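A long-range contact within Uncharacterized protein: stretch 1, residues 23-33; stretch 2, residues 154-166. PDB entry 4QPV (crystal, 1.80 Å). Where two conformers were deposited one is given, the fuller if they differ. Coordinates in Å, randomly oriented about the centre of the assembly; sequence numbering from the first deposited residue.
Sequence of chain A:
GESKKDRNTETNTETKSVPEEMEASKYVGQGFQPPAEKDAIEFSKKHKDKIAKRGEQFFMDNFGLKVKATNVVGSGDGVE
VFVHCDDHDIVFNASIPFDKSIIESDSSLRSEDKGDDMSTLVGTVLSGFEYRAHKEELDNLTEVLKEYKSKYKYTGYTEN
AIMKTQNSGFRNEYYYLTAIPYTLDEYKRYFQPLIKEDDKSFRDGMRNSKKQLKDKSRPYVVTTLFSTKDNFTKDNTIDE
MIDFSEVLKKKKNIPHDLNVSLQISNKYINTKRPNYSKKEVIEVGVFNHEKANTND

Stretch 1, residues 23-33: EASKYVGQGFQ
Stretch 2 (154-166) YTGYTENAIMKTQ

Stretch 1 (23-33), without regular helix or strand, lies along stretch 2, whose strand at Tyr154-Thr155 leads through a loop into a helix at 159-165. Both stretches advance in the same sense: Ala24 CA lies 5.8 Å from Tyr157 CA, and Val28 CA 4.4 Å from Ala161 CA. Thr155 (chi1 p) points toward stretch 1, its OG1 4.3 Å from Ser25 CB. At Thr158, a water accepts from Thr158 N (3.0 Å) and donates to Ala24 O (2.6 Å) and Tyr27 O (2.8 Å). Thr158 (phi/psi -81/161, chi1 p) is the N-cap: its OG1 accepts from Ala161 N (3.1 Å) while donating to Tyr27 O (2.6 Å), so one hydroxyl caps the helix and ties down the loop. Thr158 CG2 rests 3.4 Å from Ser25 O. Asn160 CB meets Val28 CB (chi1 m) at 3.7 Å. Ala161 CB packs 3.8 Å from CD2 of Tyr27 (chi1 t, chi2 71°). Lys164, extended beyond an m chi1, brings CD 4.0 Å from Val28 O. Thr165 (chi1 p) bonds back through OG1 to Ala161 O (2.6 Å); its CG2 sits 3.8 Å from Gly29 CA and 3.5 Å from Phe32 CG, over one ring face. Gly29 (99/6) opens a type II turn closed by Phe32 N to Gly29 O (3.1 Å), with Phe32 at chi1 t, chi2 64°.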

# COMPACT_ATOMS: atom_id res chain seq x y z
N GLU A 23 -8.08 18.78 -4.91
CA GLU A 23 -6.75 18.92 -4.31
C GLU A 23 -6.50 17.70 -3.42
O GLU A 23 -7.37 17.29 -2.63
CB GLU A 23 -6.65 20.22 -3.49
CG GLU A 23 -6.68 21.44 -4.40
CD GLU A 23 -6.72 22.79 -3.70
OE1 GLU A 23 -6.01 22.96 -2.69
OE2 GLU A 23 -7.41 23.69 -4.23
N ALA A 24 -5.33 17.08 -3.58
CA ALA A 24 -4.97 15.89 -2.80
C ALA A 24 -5.03 16.14 -1.29
O ALA A 24 -5.43 15.24 -0.54
CB ALA A 24 -3.59 15.43 -3.18
N SER A 25 -4.71 17.38 -0.84
CA SER A 25 -4.74 17.75 0.58
C SER A 25 -6.17 17.72 1.17
O SER A 25 -6.34 17.60 2.38
CB SER A 25 -4.14 19.14 0.77
OG SER A 25 -4.93 20.09 0.09
N LYS A 26 -7.19 17.82 0.32
CA LYS A 26 -8.57 17.83 0.77
C LYS A 26 -9.31 16.52 0.42
O LYS A 26 -10.46 16.33 0.82
CB LYS A 26 -9.29 19.06 0.19
CG LYS A 26 -8.74 20.37 0.77
CD LYS A 26 -9.11 21.60 -0.02
CE LYS A 26 -8.30 22.79 0.46
NZ LYS A 26 -8.54 24.00 -0.36
N TYR A 27 -8.66 15.63 -0.34
CA TYR A 27 -9.32 14.39 -0.72
C TYR A 27 -9.24 13.34 0.41
O TYR A 27 -8.15 12.98 0.86
CB TYR A 27 -8.69 13.86 -2.01
CG TYR A 27 -9.28 12.54 -2.46
CD1 TYR A 27 -10.57 12.46 -2.96
CD2 TYR A 27 -8.51 11.37 -2.45
CE1 TYR A 27 -11.11 11.26 -3.41
CE2 TYR A 27 -9.02 10.16 -2.92
CZ TYR A 27 -10.31 10.12 -3.42
OH TYR A 27 -10.82 8.94 -3.91
N VAL A 28 -10.41 12.86 0.86
CA VAL A 28 -10.51 11.85 1.91
C VAL A 28 -11.22 10.57 1.39
O VAL A 28 -11.64 9.73 2.18
CB VAL A 28 -11.15 12.40 3.23
CG1 VAL A 28 -10.27 13.49 3.86
CG2 VAL A 28 -12.60 12.89 3.02
N GLY A 29 -11.29 10.41 0.06
CA GLY A 29 -11.92 9.24 -0.55
C GLY A 29 -13.34 9.44 -1.02
O GLY A 29 -13.99 8.48 -1.45
N GLN A 30 -13.86 10.69 -0.96
CA GLN A 30 -15.25 10.94 -1.39
C GLN A 30 -15.34 10.70 -2.91
O GLN A 30 -14.46 11.11 -3.66
CB GLN A 30 -15.76 12.35 -0.98
CG GLN A 30 -14.96 13.53 -1.53
CD GLN A 30 -13.82 13.97 -0.62
OE1 GLN A 30 -12.85 13.25 -0.39
NE2 GLN A 30 -13.91 15.20 -0.12
N GLY A 31 -16.33 9.92 -3.32
CA GLY A 31 -16.51 9.59 -4.73
C GLY A 31 -15.72 8.38 -5.21
O GLY A 31 -15.88 7.98 -6.36
N PHE A 32 -14.86 7.78 -4.35
CA PHE A 32 -14.08 6.60 -4.74
C PHE A 32 -14.99 5.48 -5.16
O PHE A 32 -15.90 5.08 -4.42
CB PHE A 32 -13.14 6.13 -3.61
CG PHE A 32 -12.43 4.82 -3.91
CD1 PHE A 32 -11.53 4.72 -4.97
CD2 PHE A 32 -12.66 3.68 -3.14
CE1 PHE A 32 -10.85 3.52 -5.22
CE2 PHE A 32 -12.00 2.49 -3.39
CZ PHE A 32 -11.10 2.40 -4.45
N GLN A 33 -14.80 4.99 -6.39
CA GLN A 33 -15.64 3.91 -6.91
C GLN A 33 -14.94 3.10 -7.98
O GLN A 33 -14.90 3.54 -9.13
CB GLN A 33 -16.98 4.48 -7.49
CG GLN A 33 -18.00 3.41 -7.96
CD GLN A 33 -18.26 2.37 -6.88
OE1 GLN A 33 -17.79 1.23 -6.94
NE2 GLN A 33 -18.93 2.78 -5.83
N TYR A 154 5.28 20.41 -0.78
CA TYR A 154 4.47 19.24 -1.12
C TYR A 154 3.62 18.81 0.08
O TYR A 154 3.82 19.26 1.21
CB TYR A 154 5.36 18.05 -1.64
CG TYR A 154 6.33 17.50 -0.61
CD1 TYR A 154 5.91 16.62 0.39
CD2 TYR A 154 7.69 17.82 -0.66
CE1 TYR A 154 6.79 16.14 1.36
CE2 TYR A 154 8.57 17.37 0.32
CZ TYR A 154 8.13 16.51 1.32
OH TYR A 154 9.02 16.08 2.27
N THR A 155 2.69 17.91 -0.19
CA THR A 155 1.89 17.17 0.79
C THR A 155 1.86 15.75 0.28
O THR A 155 2.18 15.49 -0.88
CB THR A 155 0.44 17.74 0.94
OG1 THR A 155 -0.29 17.45 -0.25
CG2 THR A 155 0.40 19.24 1.24
N GLY A 156 1.38 14.84 1.11
CA GLY A 156 1.14 13.49 0.63
C GLY A 156 -0.36 13.34 0.46
O GLY A 156 -1.10 14.34 0.45
N TYR A 157 -0.85 12.11 0.36
CA TYR A 157 -2.29 11.85 0.42
C TYR A 157 -2.77 12.15 1.84
O TYR A 157 -1.94 12.19 2.74
CB TYR A 157 -2.51 10.35 0.20
CG TYR A 157 -2.55 9.85 -1.22
CD1 TYR A 157 -3.71 9.98 -1.98
CD2 TYR A 157 -1.53 9.06 -1.72
CE1 TYR A 157 -3.80 9.42 -3.26
CE2 TYR A 157 -1.60 8.50 -3.00
CZ TYR A 157 -2.74 8.67 -3.76
OH TYR A 157 -2.81 8.06 -4.97
N THR A 158 -4.07 12.23 2.10
CA THR A 158 -4.57 12.28 3.47
C THR A 158 -4.59 10.85 4.02
O THR A 158 -4.62 9.87 3.25
CB THR A 158 -5.98 12.89 3.56
OG1 THR A 158 -6.91 11.99 2.91
CG2 THR A 158 -6.06 14.31 3.00
N GLU A 159 -4.62 10.72 5.35
CA GLU A 159 -4.70 9.41 5.98
C GLU A 159 -6.00 8.70 5.57
O GLU A 159 -5.97 7.50 5.28
CB GLU A 159 -4.60 9.54 7.52
CG GLU A 159 -3.22 9.97 7.98
CD GLU A 159 -2.96 9.85 9.48
OE1 GLU A 159 -2.70 8.72 9.95
OE2 GLU A 159 -3.00 10.89 10.17
N ASN A 160 -7.14 9.43 5.48
CA ASN A 160 -8.40 8.80 5.08
C ASN A 160 -8.35 8.27 3.66
O ASN A 160 -8.84 7.17 3.39
CB ASN A 160 -9.57 9.75 5.21
CG ASN A 160 -10.16 9.80 6.59
OD1 ASN A 160 -10.24 10.86 7.20
ND2 ASN A 160 -10.57 8.66 7.10
N ALA A 161 -7.71 9.05 2.75
CA ALA A 161 -7.61 8.62 1.35
C ALA A 161 -6.83 7.30 1.25
O ALA A 161 -7.28 6.40 0.55
CB ALA A 161 -6.92 9.70 0.52
N ILE A 162 -5.69 7.17 1.96
CA ILE A 162 -4.91 5.92 1.83
C ILE A 162 -5.65 4.73 2.49
O ILE A 162 -5.59 3.61 1.96
CB ILE A 162 -3.45 6.05 2.35
CG1 ILE A 162 -3.38 6.28 3.86
CG2 ILE A 162 -2.62 7.14 1.57
CD1 ILE A 162 -1.99 6.20 4.46
N MSE A 163 -6.34 4.98 3.61
CA MSE A 163 -7.05 3.90 4.32
C MSE A 163 -8.24 3.39 3.50
O MSE A 163 -8.44 2.17 3.42
CB MSE A 163 -7.52 4.37 5.71
CG MSE A 163 -6.38 4.49 6.71
SE MSE A 163 -5.37 2.81 6.99
CE MSE A 163 -3.66 3.56 6.72
N LYS A 164 -8.98 4.27 2.86
CA LYS A 164 -10.17 3.87 2.10
C LYS A 164 -9.98 3.54 0.64
O LYS A 164 -10.88 2.90 0.06
CB LYS A 164 -11.20 4.99 2.22
CG LYS A 164 -11.70 5.15 3.65
CD LYS A 164 -12.73 6.23 3.82
CE LYS A 164 -13.05 6.38 5.30
NZ LYS A 164 -14.45 6.83 5.52
N THR A 165 -8.88 4.00 -0.01
CA THR A 165 -8.81 3.85 -1.47
C THR A 165 -7.59 3.12 -2.00
O THR A 165 -7.51 2.90 -3.22
CB THR A 165 -8.90 5.24 -2.15
OG1 THR A 165 -7.66 5.96 -2.03
CG2 THR A 165 -10.06 6.10 -1.63
N GLN A 166 -6.61 2.79 -1.15
CA GLN A 166 -5.36 2.17 -1.61
C GLN A 166 -5.23 0.76 -1.08
O GLN A 166 -5.76 0.45 -0.00
CB GLN A 166 -4.15 3.05 -1.21
CG GLN A 166 -4.28 4.53 -1.69
CD GLN A 166 -4.26 4.68 -3.21
OE1 GLN A 166 -3.36 4.18 -3.91
NE2 GLN A 166 -5.24 5.39 -3.75
O HOH W 1 -5.63 12.65 -0.38